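Local coordinates for protein mannose-6-phosphate isomerase (PDB 2QH5) that probably makes GDP-mannose from mannose 1-phosphate and GTP, this chain being the N-terminal nucleotidyltransferase part of a longer protein that also carries a type 2 mannose-6-phosphate isomerase region, at residues Val143-Pro148 with Glu177-Gly182; Gly183-Ser188 with Ile257-Leu262; Tyr154-Asn159 with Val163-Glu168. One frame throughout, in Å; residues are numbered along the deposited sequence.

Interaction 1: residues Val143-Pro148 with Glu177-Gly182; sequences VSIDKP and EFQKSG
Q179, on the last turn of helix 172-181, lays its side-chain amide across the loop that leaves strand 138-144 and meets I145, D146 and P148 there. Its CG stands anti to the backbone N (chi1 -173°), and a bend at chi2 (75°) then carries the amide out to the loop, so that a residue whose CB does not point at the loop still makes all the close contacts. The two ends of the amide do different work. NE2 gives a weak hydrogen bond to the carbonyl of D146, 3.1 Å from NE2 to O, with an N-H...O angle of only 122°. OE1 lies instead among carbon atoms: it is 3.2 Å from I145 CG2 and 3.3 Å from P148 CB, and no polar partner for it is found in the model although the contact buries it. The proline ring and the Q179 side chain run at about a right angle, with P148 CG 3.8 Å from Q179 CD. I145 offers Q179 its CG2 branch, which also rests against the F186 ring, while CD1, at the end of CG1, packs on F184 and Y154. On the far side of the loop D146 turns its carboxylate back on the chain, where OD1 accepts a hydrogen bond through its anti lone pair, K147 N to D146 OD1 2.8 Å. Near the helix end F178 stacks on F184. This is surface packing of a helix C-terminus on the loop just beyond the end of strand 138-144, in the mixed sheet of a GT-A type nucleotidyltransferase domain.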
loop_
_atom_site.group_PDB
_atom_site.type_symbol
_atom_site.label_atom_id
_atom_site.label_comp_id
_atom_site.label_asym_id
_atom_site.label_seq_id
_atom_site.Cartn_x
_atom_site.Cartn_y
_atom_site.Cartn_z
ATOM N N VAL A 143 1.354 13.768 4.951
ATOM C CA VAL A 143 1.943 14.761 4.059
ATOM C C VAL A 143 1.241 16.091 4.304
ATOM O O VAL A 143 0.008 16.163 4.292
ATOM C CB VAL A 143 1.845 14.338 2.567
ATOM C CG1 VAL A 143 2.130 15.512 1.635
ATOM C CG2 VAL A 143 2.805 13.193 2.275
ATOM N N SER A 144 2.039 17.129 4.546
ATOM C CA SER A 144 1.537 18.456 4.899
ATOM C C SER A 144 0.759 19.110 3.767
ATOM O O SER A 144 1.273 19.301 2.664
ATOM C CB SER A 144 2.685 19.358 5.356
ATOM O OG SER A 144 3.866 19.078 4.624
ATOM N N ILE A 145 -0.490 19.444 4.070
ATOM C CA ILE A 145 -1.432 19.998 3.107
ATOM C C ILE A 145 -1.056 21.406 2.645
ATOM O O ILE A 145 -0.759 22.280 3.464
ATOM C CB ILE A 145 -2.851 20.060 3.724
ATOM C CG1 ILE A 145 -3.247 18.701 4.308
ATOM C CG2 ILE A 145 -3.870 20.549 2.701
ATOM C CD1 ILE A 145 -4.548 18.718 5.088
ATOM N N ASP A 146 -1.062 21.619 1.330
ATOM C CA ASP A 146 -1.052 22.974 0.777
ATOM C C ASP A 146 -2.366 23.284 0.045
ATOM O O ASP A 146 -3.087 24.210 0.423
ATOM C CB ASP A 146 0.186 23.241 -0.105
ATOM C CG ASP A 146 0.656 22.010 -0.867
ATOM O OD1 ASP A 146 -0.148 21.418 -1.620
ATOM O OD2 ASP A 146 1.845 21.649 -0.724
ATOM N N LYS A 147 -2.678 22.495 -0.982
ATOM C CA LYS A 147 -3.922 22.658 -1.736
ATOM C C LYS A 147 -4.961 21.609 -1.331
ATOM O O LYS A 147 -4.813 20.429 -1.650
ATOM C CB LYS A 147 -3.665 22.602 -3.247
ATOM C CG LYS A 147 -3.010 23.854 -3.840
ATOM C CD LYS A 147 -1.481 23.772 -3.856
ATOM C CE LYS A 147 -0.977 22.676 -4.794
ATOM N NZ LYS A 147 -1.474 22.832 -6.192
ATOM N N PRO A 148 -6.018 22.044 -0.625
ATOM C CA PRO A 148 -7.052 21.147 -0.097
ATOM C C PRO A 148 -8.016 20.551 -1.141
ATOM O O PRO A 148 -9.085 21.117 -1.394
ATOM C CB PRO A 148 -7.810 22.033 0.901
ATOM C CG PRO A 148 -7.564 23.428 0.455
ATOM C CD PRO A 148 -6.259 23.456 -0.273
ATOM N N GLU A 177 -12.214 23.753 6.044
ATOM C CA GLU A 177 -12.360 23.985 7.478
ATOM C C GLU A 177 -11.198 23.363 8.253
ATOM O O GLU A 177 -10.718 23.937 9.233
ATOM C CB GLU A 177 -13.692 23.418 7.969
ATOM C CG GLU A 177 -14.146 23.955 9.312
ATOM C CD GLU A 177 -15.622 23.709 9.567
ATOM O OE1 GLU A 177 -16.100 22.581 9.305
ATOM O OE2 GLU A 177 -16.301 24.648 10.034
ATOM N N PHE A 178 -10.750 22.195 7.798
ATOM C CA PHE A 178 -9.601 21.510 8.389
ATOM C C PHE A 178 -8.284 22.082 7.855
ATOM O O PHE A 178 -7.202 21.732 8.334
ATOM C CB PHE A 178 -9.668 19.997 8.135
ATOM C CG PHE A 178 -10.861 19.317 8.767
ATOM C CD1 PHE A 178 -11.382 19.758 9.981
ATOM C CD2 PHE A 178 -11.443 18.209 8.159
ATOM C CE1 PHE A 178 -12.476 19.123 10.562
ATOM C CE2 PHE A 178 -12.537 17.567 8.732
ATOM C CZ PHE A 178 -13.052 18.024 9.936
ATOM N N GLN A 179 -8.392 22.953 6.853
ATOM C CA GLN A 179 -7.256 23.708 6.340
ATOM C C GLN A 179 -6.824 24.743 7.375
ATOM O O GLN A 179 -5.646 24.825 7.732
ATOM C CB GLN A 179 -7.631 24.401 5.024
ATOM C CG GLN A 179 -6.477 25.088 4.307
ATOM C CD GLN A 179 -5.549 24.102 3.623
ATOM O OE1 GLN A 179 -5.913 22.950 3.396
ATOM N NE2 GLN A 179 -4.345 24.553 3.290
ATOM N N LYS A 180 -7.801 25.516 7.852
ATOM C CA LYS A 180 -7.593 26.573 8.842
ATOM C C LYS A 180 -7.219 26.013 10.217
ATOM O O LYS A 180 -6.402 26.601 10.932
ATOM C CB LYS A 180 -8.854 27.443 8.953
ATOM C CG LYS A 180 -8.721 28.645 9.886
ATOM C CD LYS A 180 -10.075 29.105 10.400
ATOM C CE LYS A 180 -9.921 30.152 11.493
ATOM N NZ LYS A 180 -11.232 30.532 12.089
ATOM N N SER A 181 -7.816 24.874 10.573
ATOM C CA SER A 181 -7.617 24.247 11.881
ATOM C C SER A 181 -6.156 23.916 12.215
ATOM O O SER A 181 -5.702 24.164 13.333
ATOM C CB SER A 181 -8.472 22.984 11.996
ATOM O OG SER A 181 -9.804 23.294 12.359
ATOM N N GLY A 182 -5.428 23.359 11.250
ATOM C CA GLY A 182 -4.047 22.933 11.479
ATOM C C GLY A 182 -3.976 21.579 12.165
ATOM O O GLY A 182 -4.925 21.155 12.827
#

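Interaction 2: residues Gly183-Ser188 with Ile257-Leu262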
loop_
_atom_site.group_PDB
_atom_site.type_symbol
_atom_site.label_atom_id
_atom_site.label_comp_id
_atom_site.label_asym_id
_atom_site.label_seq_id
_atom_site.Cartn_x
_atom_site.Cartn_y
_atom_site.Cartn_z
ATOM N N GLY A 183 -2.846 20.897 12.014
ATOM C CA GLY A 183 -2.696 19.545 12.552
ATOM C C GLY A 183 -3.394 18.507 11.686
ATOM O O GLY A 183 -3.794 17.440 12.170
ATOM N N PHE A 184 -3.541 18.832 10.401
ATOM C CA PHE A 184 -4.124 17.925 9.416
ATOM C C PHE A 184 -3.141 17.598 8.299
ATOM O O PHE A 184 -2.475 18.487 7.759
ATOM C CB PHE A 184 -5.414 18.505 8.838
ATOM C CG PHE A 184 -6.638 18.116 9.605
ATOM C CD1 PHE A 184 -7.156 18.954 10.582
ATOM C CD2 PHE A 184 -7.264 16.898 9.364
ATOM C CE1 PHE A 184 -8.286 18.590 11.300
ATOM C CE2 PHE A 184 -8.398 16.526 10.072
ATOM C CZ PHE A 184 -8.912 17.373 11.043
ATOM N N TYR A 185 -3.055 16.313 7.968
ATOM C CA TYR A 185 -2.142 15.824 6.940
ATOM C C TYR A 185 -2.900 15.036 5.865
ATOM O O TYR A 185 -3.939 14.425 6.137
ATOM C CB TYR A 185 -1.071 14.917 7.556
ATOM C CG TYR A 185 -0.168 15.545 8.602
ATOM C CD1 TYR A 185 1.160 15.854 8.307
ATOM C CD2 TYR A 185 -0.622 15.787 9.896
ATOM C CE1 TYR A 185 2.001 16.408 9.266
ATOM C CE2 TYR A 185 0.208 16.349 10.858
ATOM C CZ TYR A 185 1.516 16.653 10.540
ATOM O OH TYR A 185 2.331 17.205 11.501
ATOM N N PHE A 186 -2.377 15.059 4.641
ATOM C CA PHE A 186 -2.850 14.163 3.589
ATOM C C PHE A 186 -2.337 12.767 3.883
ATOM O O PHE A 186 -1.160 12.582 4.197
ATOM C CB PHE A 186 -2.320 14.581 2.212
ATOM C CG PHE A 186 -3.055 15.736 1.585
ATOM C CD1 PHE A 186 -4.447 15.797 1.609
ATOM C CD2 PHE A 186 -2.349 16.748 0.935
ATOM C CE1 PHE A 186 -5.124 16.858 1.015
ATOM C CE2 PHE A 186 -3.016 17.810 0.341
ATOM C CZ PHE A 186 -4.408 17.865 0.378
ATOM N N ASN A 187 -3.220 11.783 3.787
ATOM C CA ASN A 187 -2.782 10.399 3.827
ATOM C C ASN A 187 -2.010 10.051 2.553
ATOM O O ASN A 187 -2.498 10.258 1.440
ATOM C CB ASN A 187 -3.965 9.455 4.018
ATOM C CG ASN A 187 -3.555 8.002 3.974
ATOM O OD1 ASN A 187 -2.433 7.646 4.357
ATOM N ND2 ASN A 187 -4.450 7.152 3.489
ATOM N N SER A 188 -0.804 9.523 2.725
ATOM C CA SER A 188 0.063 9.220 1.598
ATOM C C SER A 188 -0.446 8.018 0.822
ATOM O O SER A 188 -0.155 7.868 -0.362
ATOM C CB SER A 188 1.486 8.948 2.072
ATOM O OG SER A 188 1.568 7.683 2.698
ATOM N N ILE A 257 -3.722 3.144 15.213
ATOM C CA ILE A 257 -3.093 3.917 14.142
ATOM C C ILE A 257 -2.112 4.991 14.632
ATOM O O ILE A 257 -2.483 5.871 15.413
ATOM C CB ILE A 257 -4.175 4.577 13.250
ATOM C CG1 ILE A 257 -5.085 3.501 12.662
ATOM C CG2 ILE A 257 -3.550 5.434 12.128
ATOM C CD1 ILE A 257 -6.335 4.049 12.028
ATOM N N LYS A 258 -0.867 4.917 14.155
ATOM C CA LYS A 258 0.105 5.998 14.349
ATOM C C LYS A 258 0.531 6.619 13.018
ATOM O O LYS A 258 0.329 6.035 11.961
ATOM C CB LYS A 258 1.329 5.505 15.128
ATOM C CG LYS A 258 1.029 5.053 16.561
ATOM C CD LYS A 258 0.659 6.217 17.468
ATOM C CE LYS A 258 0.579 5.776 18.919
ATOM N NZ LYS A 258 -0.786 5.353 19.303
ATOM N N MET A 259 1.120 7.805 13.070
ATOM C CA MET A 259 1.512 8.506 11.856
ATOM C C MET A 259 3.010 8.802 11.872
ATOM O O MET A 259 3.612 8.929 12.938
ATOM C CB MET A 259 0.724 9.810 11.731
ATOM C CG MET A 259 0.649 10.371 10.322
ATOM S SD MET A 259 0.035 12.062 10.277
ATOM C CE MET A 259 1.575 12.919 10.571
ATOM N N VAL A 260 3.609 8.874 10.685
ATOM C CA VAL A 260 4.984 9.351 10.504
ATOM C C VAL A 260 4.954 10.382 9.373
ATOM O O VAL A 260 4.353 10.134 8.337
ATOM C CB VAL A 260 5.960 8.195 10.153
ATOM C CG1 VAL A 260 7.391 8.702 10.043
ATOM C CG2 VAL A 260 5.890 7.092 11.191
ATOM N N GLU A 261 5.578 11.540 9.573
ATOM C CA GLU A 261 5.559 12.603 8.557
ATOM C C GLU A 261 6.443 12.289 7.352
ATOM O O GLU A 261 7.589 11.860 7.503
ATOM C CB GLU A 261 5.993 13.941 9.158
ATOM C CG GLU A 261 5.123 14.450 10.292
ATOM C CD GLU A 261 5.808 15.532 11.104
ATOM O OE1 GLU A 261 6.476 16.400 10.502
ATOM O OE2 GLU A 261 5.679 15.514 12.347
ATOM N N LEU A 262 5.899 12.500 6.157
ATOM C CA LEU A 262 6.674 12.374 4.927
ATOM C C LEU A 262 7.062 13.744 4.385
ATOM O O LEU A 262 6.248 14.443 3.769
ATOM C CB LEU A 262 5.923 11.567 3.862
ATOM C CG LEU A 262 6.278 10.083 3.723
ATOM C CD1 LEU A 262 5.364 9.406 2.717
ATOM C CD2 LEU A 262 7.734 9.896 3.317
#
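Y185 of strand 184-194 receives the methyl of M259 from strand 257-261 squarely over one ring face, a Met-aromatic contact within the mixed sheet of the GT-A type nucleotidyltransferase fold. M259 CE sits 3.5 Å from the ring centroid and 1° off the normal, an almost ideal CH-pi approach, while SD lies over the same face at 4.2 Å from the centroid, 26° off the normal. The M259 chain runs out straight from the backbone and bends only at chi3 (85°), which lays the methyl over the ring centre. E261 crosses the ring obliquely, its CG 3.8 Å from Y185 CE1; no hydrogen bond joins its carboxylate to the tyrosine hydroxyl. Farther along, L262 and S188 make a lighter contact.

The two strands are not bonded to each other: both pair with strand 138-144, and the touching parts run 74° apart. Backbone bonds place Y185 against I155 and S188 against F141, and the Y185 ring also touches S157. L262 rests on F141 and V143 of the shared neighbour, while V260 packs on helix 119-134. S188 OG is held by the N-H of M190, and S188 CB stands 4.0 Å from L262 CD1.

Interaction 3: residues Tyr154-Asn159 with Val163-Glu168; sequences YIESPN and VKRFIE
Y154 and I167 exchange both backbone bonds, Y154 N to I167 O 2.9 Å and I167 N to Y154 O 2.9 Å. The two differ in shape. The I167 N-H lies in the carbonyl plane of Y154, whereas the Y154 N-H stands 46° out of the plane of the I167 carbonyl. Y154 O has a further CA-H...O neighbour in F166 and lies over one face of the F166 ring. Next along, the E156 N-H gives a nearly linear bond to R165 O. With the Y154-I167 pair this bond defines an antiparallel beta hairpin of strands 153-156 and 165-168, with I155 and F166 facing each other as a non-hydrogen-bonded pair. E156 O is met by K164 N at 2.7 Å, just before the second strand. Strand 153-156 meets strand 184-194 along its other edge, where I155 pairs with Y185. The I155 side chain splits its contacts: CG1 meets F166 CE1 at 3.9 Å and CG2 meets V163 CB at 3.7 Å.

On the face that carries Y154 and I167, the E156 carboxylate is bound by R165. With CG anti to the backbone N (chi1 -176°) and the chain extended, E156 OE2 forms a salt bridge to R165 NH1 at 2.7 Å; the carboxylate and guanidinium planes are 61° apart. The NZ of K164 stays 4.3 Å from E156 OE1, beyond a salt bridge, and lies beside the P158 ring. In the connecting turn N159 OD1 accepts the N-H of D162. At the other end of the hairpin Y154 OH makes a weak hydrogen bond with N149 O.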
loop_
_atom_site.group_PDB
_atom_site.type_symbol
_atom_site.label_atom_id
_atom_site.label_comp_id
_atom_site.label_asym_id
_atom_site.label_seq_id
_atom_site.Cartn_x
_atom_site.Cartn_y
_atom_site.Cartn_z
ATOM N N TYR A 154 -7.740 12.313 4.918
ATOM C CA TYR A 154 -7.276 13.302 5.878
ATOM C C TYR A 154 -6.984 12.647 7.213
ATOM O O TYR A 154 -7.858 12.007 7.807
ATOM C CB TYR A 154 -8.311 14.417 6.051
ATOM C CG TYR A 154 -8.281 15.472 4.966
ATOM C CD1 TYR A 154 -8.566 15.152 3.636
ATOM C CD2 TYR A 154 -7.976 16.796 5.270
ATOM C CE1 TYR A 154 -8.538 16.117 2.643
ATOM C CE2 TYR A 154 -7.949 17.767 4.285
ATOM C CZ TYR A 154 -8.229 17.421 2.976
ATOM O OH TYR A 154 -8.200 18.388 2.002
ATOM N N ILE A 155 -5.744 12.797 7.666
ATOM C CA ILE A 155 -5.342 12.335 8.992
ATOM C C ILE A 155 -5.299 13.517 9.955
ATOM O O ILE A 155 -4.557 14.478 9.731
ATOM C CB ILE A 155 -3.943 11.674 8.981
ATOM C CG1 ILE A 155 -3.847 10.595 7.904
ATOM C CG2 ILE A 155 -3.631 11.092 10.345
ATOM C CD1 ILE A 155 -2.421 10.177 7.586
ATOM N N GLU A 156 -6.097 13.456 11.019
ATOM C CA GLU A 156 -5.988 14.450 12.084
ATOM C C GLU A 156 -4.927 14.014 13.071
ATOM O O GLU A 156 -5.077 12.995 13.740
ATOM C CB GLU A 156 -7.308 14.664 12.829
ATOM C CG GLU A 156 -7.210 15.784 13.870
ATOM C CD GLU A 156 -8.542 16.161 14.494
ATOM O OE1 GLU A 156 -8.537 16.844 15.538
ATOM O OE2 GLU A 156 -9.596 15.792 13.944
ATOM N N SER A 157 -3.849 14.780 13.147
ATOM C CA SER A 157 -2.815 14.515 14.131
ATOM C C SER A 157 -2.256 15.830 14.663
ATOM O O SER A 157 -1.545 16.550 13.955
ATOM C CB SER A 157 -1.706 13.635 13.553
ATOM O OG SER A 157 -0.548 14.394 13.297
ATOM N N PRO A 158 -2.603 16.162 15.922
ATOM C CA PRO A 158 -2.098 17.400 16.512
ATOM C C PRO A 158 -0.581 17.355 16.716
ATOM O O PRO A 158 0.107 18.333 16.421
ATOM C CB PRO A 158 -2.832 17.472 17.859
ATOM C CG PRO A 158 -3.213 16.048 18.177
ATOM C CD PRO A 158 -3.481 15.417 16.850
ATOM N N ASN A 159 -0.075 16.210 17.175
ATOM C CA ASN A 159 1.324 16.065 17.561
ATOM C C ASN A 159 2.208 15.326 16.549
ATOM O O ASN A 159 3.367 15.022 16.843
ATOM C CB ASN A 159 1.414 15.384 18.932
ATOM C CG ASN A 159 0.804 13.989 18.939
ATOM O OD1 ASN A 159 1.115 13.159 18.084
ATOM N ND2 ASN A 159 -0.056 13.721 19.919
ATOM N N VAL A 163 -3.038 9.828 15.989
ATOM C CA VAL A 163 -4.085 10.308 15.089
ATOM C C VAL A 163 -5.423 10.350 15.827
ATOM O O VAL A 163 -5.854 9.357 16.416
ATOM C CB VAL A 163 -4.136 9.540 13.708
ATOM C CG1 VAL A 163 -2.777 8.957 13.349
ATOM C CG2 VAL A 163 -5.220 8.472 13.664
ATOM N N LYS A 164 -6.044 11.526 15.832
ATOM C CA LYS A 164 -7.318 11.721 16.517
ATOM C C LYS A 164 -8.459 11.099 15.723
ATOM O O LYS A 164 -9.397 10.549 16.301
ATOM C CB LYS A 164 -7.576 13.208 16.803
ATOM C CG LYS A 164 -6.651 13.792 17.872
ATOM C CD LYS A 164 -7.430 14.528 18.956
ATOM C CE LYS A 164 -7.550 16.021 18.678
ATOM N NZ LYS A 164 -6.418 16.792 19.270
ATOM N N ARG A 165 -8.370 11.192 14.399
ATOM C CA ARG A 165 -9.258 10.448 13.508
ATOM C C ARG A 165 -8.791 10.467 12.050
ATOM O O ARG A 165 -7.925 11.255 11.657
ATOM C CB ARG A 165 -10.724 10.916 13.613
ATOM C CG ARG A 165 -11.112 11.986 12.619
ATOM C CD ARG A 165 -11.278 13.328 13.264
ATOM N NE ARG A 165 -12.667 13.770 13.225
ATOM C CZ ARG A 165 -13.052 15.043 13.148
ATOM N NH1 ARG A 165 -12.156 16.024 13.093
ATOM N NH2 ARG A 165 -14.343 15.337 13.115
ATOM N N PHE A 166 -9.382 9.565 11.270
ATOM C CA PHE A 166 -9.145 9.457 9.845
ATOM C C PHE A 166 -10.454 9.795 9.148
ATOM O O PHE A 166 -11.483 9.172 9.415
ATOM C CB PHE A 166 -8.743 8.022 9.512
ATOM C CG PHE A 166 -8.014 7.876 8.214
ATOM C CD1 PHE A 166 -6.666 7.547 8.203
ATOM C CD2 PHE A 166 -8.675 8.055 7.001
ATOM C CE1 PHE A 166 -5.984 7.408 7.006
ATOM C CE2 PHE A 166 -8.005 7.920 5.800
ATOM C CZ PHE A 166 -6.657 7.595 5.802
ATOM N N ILE A 167 -10.421 10.793 8.275
ATOM C CA ILE A 167 -11.585 11.109 7.451
ATOM C C ILE A 167 -11.208 11.074 5.969
ATOM O O ILE A 167 -10.545 11.979 5.459
ATOM C CB ILE A 167 -12.296 12.455 7.854
ATOM C CG1 ILE A 167 -11.297 13.599 8.094
ATOM C CG2 ILE A 167 -13.204 12.248 9.066
ATOM C CD1 ILE A 167 -10.980 13.893 9.546
ATOM N N GLU A 168 -11.600 10.003 5.283
ATOM C CA GLU A 168 -11.252 9.860 3.871
ATOM C C GLU A 168 -12.288 10.531 2.984
ATOM O O GLU A 168 -13.488 10.283 3.128
ATOM C CB GLU A 168 -11.080 8.395 3.459
ATOM C CG GLU A 168 -10.176 8.244 2.245
ATOM C CD GLU A 168 -10.675 7.214 1.257
ATOM O OE1 GLU A 168 -9.888 6.818 0.370
ATOM O OE2 GLU A 168 -11.851 6.803 1.360
#

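In the fold
Followed from the N terminus, strand 138-144 runs out into the loop 145-148, and the chain then forms the hairpin of interaction 3, whose segments are separated by only three residues. Helix 172-181 comes next and returns to 145-148, so interaction 1 closes a larger loop with the whole hairpin within it. The helix leads directly into strand 184-194, which opens interaction 2; its partner, strand 257-261, arrives only after a long excursion of mixed helix, strand and loop. Interactions 1 and 2 are thus in series. Strand 184-194 is the common element: it pairs with 138-144 and with 153-156, joining the hairpin to the main sheet.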